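PDB 2IA7: tail lysozyme, putative from Geobacter sulfurreducens, which is of unknown function but, as a gp25-like putative tail lysozyme, is probably related to the baseplate wedge proteins of phage tails and similar contractile machines. Local coordinates for residues D33-L42 / V79-I90. Numbering follows the deposited sequence.
Sequences DIAESIRIIL and VKEALILWEPRI
Arg89 reaches from the turn after helix 79-86 to the side of helix 33-42, where its guanidinium is held between two carboxylates. It grips Asp33 end-on, NH1 and NH2 both converging on OD2, with NH1 at 2.9 Å from that oxygen. The carboxylate and guanidinium planes stand 71° apart; NH1 uses the anti lone pair of OD2, and NH2 comes from above the carboxylate plane. Glu87 is held side-on instead: Arg89 NE donates to its OE2 and NH2 to its OE1, the latter 2.8 Å long and almost straight at 175°. The bend of the arginine chain at chi3 swings the guanidinium back beside Glu87. The backbone N of Arg89 also donates to OE2, giving that oxygen two donors; in one of its two conformers Ser37 OG donates to Glu87 OE1 (2.7 Å) on its anti side, a second donor there too. These bonds fix the rotation of the buried carboxylate. Ile34 CG1 lies over the centre of one guanidinium face, 3.5 Å from Arg89 CZ, while its CG2 presses closely on Ile90 CG2.

Further along, the contact is aliphatic. Ile41 points at helix 79-86 and its two branches divide between neighbouring positions, CD1 against Trp86 CB (3.6 Å) and CG2 against Ala82 CB (3.8 Å). Leu83 CD2 is wedged among Ile38, Ile41 and Leu42, its side chain crossing those of Ile38 and Leu42 at about a right angle; Leu42 CD2 also meets Val79 CG1.

The axes of the segments 33-42 and 79-86 approach to 9.8 Å, with 125° between their N-to-C directions. Both helices pack on the antiparallel sheet: Ile38 and Leu42 rest on strands 106-115 and 120-129, Val79 and Leu83 on strand 90-98, into which the Glu87-Ile90 type I turn leads.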
loop_
_atom_site.group_PDB
_atom_site.type_symbol
_atom_site.label_atom_id
_atom_site.label_comp_id
_atom_site.label_asym_id
_atom_site.label_seq_id
_atom_site.Cartn_x
_atom_site.Cartn_y
_atom_site.Cartn_z
ATOM N N ASP A 33 0.666 -6.216 13.680
ATOM C CA ASP A 33 -0.468 -5.297 13.496
ATOM C C ASP A 33 -0.177 -4.207 12.460
ATOM O O ASP A 33 -1.056 -3.839 11.739
ATOM C CB ASP A 33 -0.838 -4.652 14.815
ATOM C CG ASP A 33 -2.135 -3.869 14.747
ATOM O OD1 ASP A 33 -3.200 -4.489 14.560
ATOM O OD2 ASP A 33 -2.127 -2.645 14.898
ATOM N N ILE A 34 1.061 -3.696 12.431
ATOM C CA ILE A 34 1.495 -2.707 11.446
ATOM C C ILE A 34 1.444 -3.273 10.045
ATOM O O ILE A 34 0.948 -2.624 9.114
ATOM C CB ILE A 34 2.899 -2.195 11.800
ATOM C CG1 ILE A 34 2.782 -1.276 13.011
ATOM C CG2 ILE A 34 3.533 -1.445 10.601
ATOM C CD1 ILE A 34 4.139 -0.937 13.611
ATOM N N ALA A 35 1.971 -4.490 9.851
ATOM C CA ALA A 35 1.935 -5.115 8.529
ATOM C C ALA A 35 0.500 -5.304 8.049
ATOM O O ALA A 35 0.153 -4.945 6.927
ATOM C CB ALA A 35 2.665 -6.440 8.539
ATOM N N GLU A 36 -0.365 -5.738 8.962
ATOM C CA GLU A 36 -1.783 -5.873 8.644
ATOM C C GLU A 36 -2.431 -4.529 8.310
ATOM O O GLU A 36 -3.204 -4.424 7.382
ATOM C CB GLU A 36 -2.491 -6.558 9.798
ATOM C CG GLU A 36 -3.922 -6.888 9.526
ATOM C CD GLU A 36 -4.566 -7.554 10.721
ATOM O OE1 GLU A 36 -5.016 -6.826 11.604
ATOM O OE2 GLU A 36 -4.583 -8.797 10.772
ATOM N N SER A 37 -2.111 -3.525 9.101
ATOM C CA SER A 37 -2.602 -2.164 8.883
ATOM C C SER A 37 -2.215 -1.612 7.489
ATOM O O SER A 37 -3.060 -1.078 6.766
ATOM C CB SER A 37 -2.093 -1.212 9.972
ATOM O OG SER A 37 -2.480 0.123 9.655
ATOM N N ILE A 38 -0.956 -1.781 7.113
ATOM C CA ILE A 38 -0.489 -1.438 5.793
ATOM C C ILE A 38 -1.356 -2.116 4.724
ATOM O O ILE A 38 -1.862 -1.452 3.814
ATOM C CB ILE A 38 0.979 -1.798 5.558
ATOM C CG1 ILE A 38 1.869 -0.884 6.418
ATOM C CG2 ILE A 38 1.355 -1.583 4.113
ATOM C CD1 ILE A 38 3.334 -1.386 6.506
ATOM N N ARG A 39 -1.611 -3.380 4.894
ATOM C CA ARG A 39 -2.419 -4.085 3.913
ATOM C C ARG A 39 -3.846 -3.601 3.872
ATOM O O ARG A 39 -4.468 -3.566 2.818
ATOM C CB ARG A 39 -2.355 -5.596 4.141
ATOM C CG ARG A 39 -0.961 -6.191 3.947
ATOM C CD ARG A 39 -0.917 -7.705 4.097
ATOM N NE ARG A 39 -1.283 -8.263 5.405
ATOM C CZ ARG A 39 -0.445 -8.608 6.391
ATOM N NH1 ARG A 39 0.872 -8.581 6.255
ATOM N NH2 ARG A 39 -0.965 -9.154 7.481
ATOM N N ILE A 40 -4.418 -3.312 5.044
ATOM C CA ILE A 40 -5.777 -2.749 5.128
ATOM C C ILE A 40 -5.867 -1.427 4.427
ATOM O O ILE A 40 -6.762 -1.204 3.624
ATOM C CB ILE A 40 -6.255 -2.615 6.576
ATOM C CG1 ILE A 40 -6.453 -3.996 7.212
ATOM C CG2 ILE A 40 -7.531 -1.849 6.686
ATOM C CD1 ILE A 40 -6.531 -3.953 8.731
ATOM N N ILE A 41 -4.932 -0.547 4.713
ATOM C CA ILE A 41 -4.955 0.777 4.119
ATOM C C ILE A 41 -4.883 0.755 2.607
ATOM O O ILE A 41 -5.676 1.385 1.929
ATOM C CB ILE A 41 -3.796 1.651 4.672
ATOM C CG1 ILE A 41 -3.985 1.885 6.160
ATOM C CG2 ILE A 41 -3.677 2.986 3.895
ATOM C CD1 ILE A 41 -2.709 2.186 6.886
ATOM N N LEU A 42 -3.943 -0.036 2.061
ATOM C CA LEU A 42 -3.712 -0.069 0.597
ATOM C C LEU A 42 -4.900 -0.781 -0.098
ATOM O O LEU A 42 -5.226 -0.487 -1.238
ATOM C CB LEU A 42 -2.377 -0.678 0.238
ATOM C CG LEU A 42 -1.147 0.015 0.829
ATOM C CD1 LEU A 42 0.146 -0.640 0.357
ATOM C CD2 LEU A 42 -1.223 1.535 0.511
ATOM N N VAL A 79 0.635 5.438 -2.640
ATOM C CA VAL A 79 0.868 4.503 -1.549
ATOM C C VAL A 79 1.544 5.252 -0.410
ATOM O O VAL A 79 1.142 5.112 0.753
ATOM C CB VAL A 79 1.726 3.363 -2.054
ATOM C CG1 VAL A 79 2.296 2.537 -0.919
ATOM C CG2 VAL A 79 0.922 2.497 -3.069
ATOM N N LYS A 80 2.549 6.066 -0.716
ATOM C CA LYS A 80 3.266 6.766 0.330
ATOM C C LYS A 80 2.260 7.614 1.099
ATOM O O LYS A 80 2.244 7.625 2.344
ATOM C CB LYS A 80 4.311 7.718 -0.246
ATOM C CG LYS A 80 5.556 7.038 -0.801
ATOM C CD LYS A 80 6.451 8.095 -1.489
ATOM C CE LYS A 80 7.562 7.454 -2.293
ATOM N NZ LYS A 80 8.363 8.534 -2.929
ATOM N N GLU A 81 1.480 8.427 0.377
ATOM C CA GLU A 81 0.600 9.352 1.079
ATOM C C GLU A 81 -0.413 8.668 1.978
ATOM O O GLU A 81 -0.692 9.129 3.078
ATOM C CB GLU A 81 -0.093 10.264 0.100
ATOM C CG GLU A 81 0.804 11.247 -0.591
ATOM C CD GLU A 81 1.477 12.315 0.282
ATOM O OE1 GLU A 81 1.303 12.461 1.521
ATOM O OE2 GLU A 81 2.237 13.101 -0.337
ATOM N N ALA A 82 -0.961 7.569 1.528
ATOM C CA ALA A 82 -1.913 6.797 2.319
ATOM C C ALA A 82 -1.290 6.234 3.572
ATOM O O ALA A 82 -1.909 6.282 4.642
ATOM C CB ALA A 82 -2.525 5.704 1.461
ATOM N N LEU A 83 -0.068 5.718 3.483
ATOM C CA LEU A 83 0.659 5.178 4.648
ATOM C C LEU A 83 1.109 6.209 5.662
ATOM O O LEU A 83 1.080 5.987 6.880
ATOM C CB LEU A 83 1.782 4.243 4.194
ATOM C CG LEU A 83 1.299 3.022 3.391
ATOM C CD1 LEU A 83 2.489 2.101 3.052
ATOM C CD2 LEU A 83 0.251 2.175 4.080
ATOM N N ILE A 84 1.511 7.361 5.144
ATOM C CA ILE A 84 1.880 8.501 6.007
ATOM C C ILE A 84 0.701 9.000 6.794
ATOM O O ILE A 84 0.802 9.249 7.971
ATOM C CB ILE A 84 2.472 9.628 5.183
ATOM C CG1 ILE A 84 3.832 9.184 4.684
ATOM C CG2 ILE A 84 2.560 10.940 5.999
ATOM C CD1 ILE A 84 4.404 10.116 3.632
ATOM N N LEU A 85 -0.437 9.128 6.141
ATOM C CA LEU A 85 -1.640 9.571 6.794
ATOM C C LEU A 85 -2.168 8.537 7.785
ATOM O O LEU A 85 -2.554 8.927 8.904
ATOM C CB LEU A 85 -2.684 9.894 5.750
ATOM C CG LEU A 85 -3.991 10.474 6.262
ATOM C CD1 LEU A 85 -3.786 11.747 7.094
ATOM C CD2 LEU A 85 -4.890 10.756 5.062
ATOM N N TRP A 86 -2.281 7.268 7.417
ATOM C CA TRP A 86 -3.040 6.290 8.203
ATOM C C TRP A 86 -2.194 5.336 9.022
ATOM O O TRP A 86 -2.755 4.611 9.826
ATOM C CB TRP A 86 -3.972 5.517 7.274
ATOM C CG TRP A 86 -4.986 6.406 6.657
ATOM C CD1 TRP A 86 -5.088 6.767 5.356
ATOM C CD2 TRP A 86 -6.040 7.100 7.349
ATOM N NE1 TRP A 86 -6.170 7.639 5.182
ATOM C CE2 TRP A 86 -6.759 7.837 6.393
ATOM C CE3 TRP A 86 -6.464 7.122 8.687
ATOM C CZ2 TRP A 86 -7.850 8.636 6.732
ATOM C CZ3 TRP A 86 -7.560 7.901 9.011
ATOM C CH2 TRP A 86 -8.236 8.636 8.035
ATOM N N GLU A 87 -0.871 5.336 8.853
ATOM C CA GLU A 87 -0.020 4.416 9.636
ATOM C C GLU A 87 1.182 5.166 10.237
ATOM O O GLU A 87 2.325 5.024 9.763
ATOM C CB GLU A 87 0.418 3.214 8.849
ATOM C CG GLU A 87 1.088 2.129 9.725
ATOM C CD GLU A 87 0.440 1.962 11.058
ATOM O OE1 GLU A 87 -0.497 1.156 11.143
ATOM O OE2 GLU A 87 0.857 2.596 12.055
ATOM N N PRO A 88 0.909 5.974 11.262
ATOM C CA PRO A 88 1.962 6.805 11.853
ATOM C C PRO A 88 3.030 6.052 12.619
ATOM O O PRO A 88 4.047 6.656 13.067
ATOM C CB PRO A 88 1.167 7.745 12.772
ATOM C CG PRO A 88 -0.043 7.029 13.113
ATOM C CD PRO A 88 -0.397 6.231 11.871
ATOM N N ARG A 89 2.832 4.771 12.851
ATOM C CA ARG A 89 3.809 3.952 13.611
ATOM C C ARG A 89 5.060 3.612 12.808
ATOM O O ARG A 89 6.044 3.159 13.372
ATOM C CB ARG A 89 3.158 2.663 14.075
ATOM C CG ARG A 89 2.136 2.882 15.165
ATOM C CD ARG A 89 1.450 1.615 15.591
ATOM N NE ARG A 89 0.657 1.088 14.490
ATOM C CZ ARG A 89 -0.065 -0.011 14.546
ATOM N NH1 ARG A 89 -0.134 -0.725 15.660
ATOM N NH2 ARG A 89 -0.751 -0.404 13.477
ATOM N N ILE A 90 5.045 3.931 11.520
ATOM C CA ILE A 90 6.191 3.681 10.627
ATOM C C ILE A 90 6.751 4.920 9.983
ATOM O O ILE A 90 6.035 5.899 9.833
ATOM C CB ILE A 90 5.826 2.612 9.551
ATOM C CG1 ILE A 90 4.871 3.161 8.485
ATOM C CG2 ILE A 90 5.258 1.366 10.238
ATOM C CD1 ILE A 90 4.463 2.150 7.414
#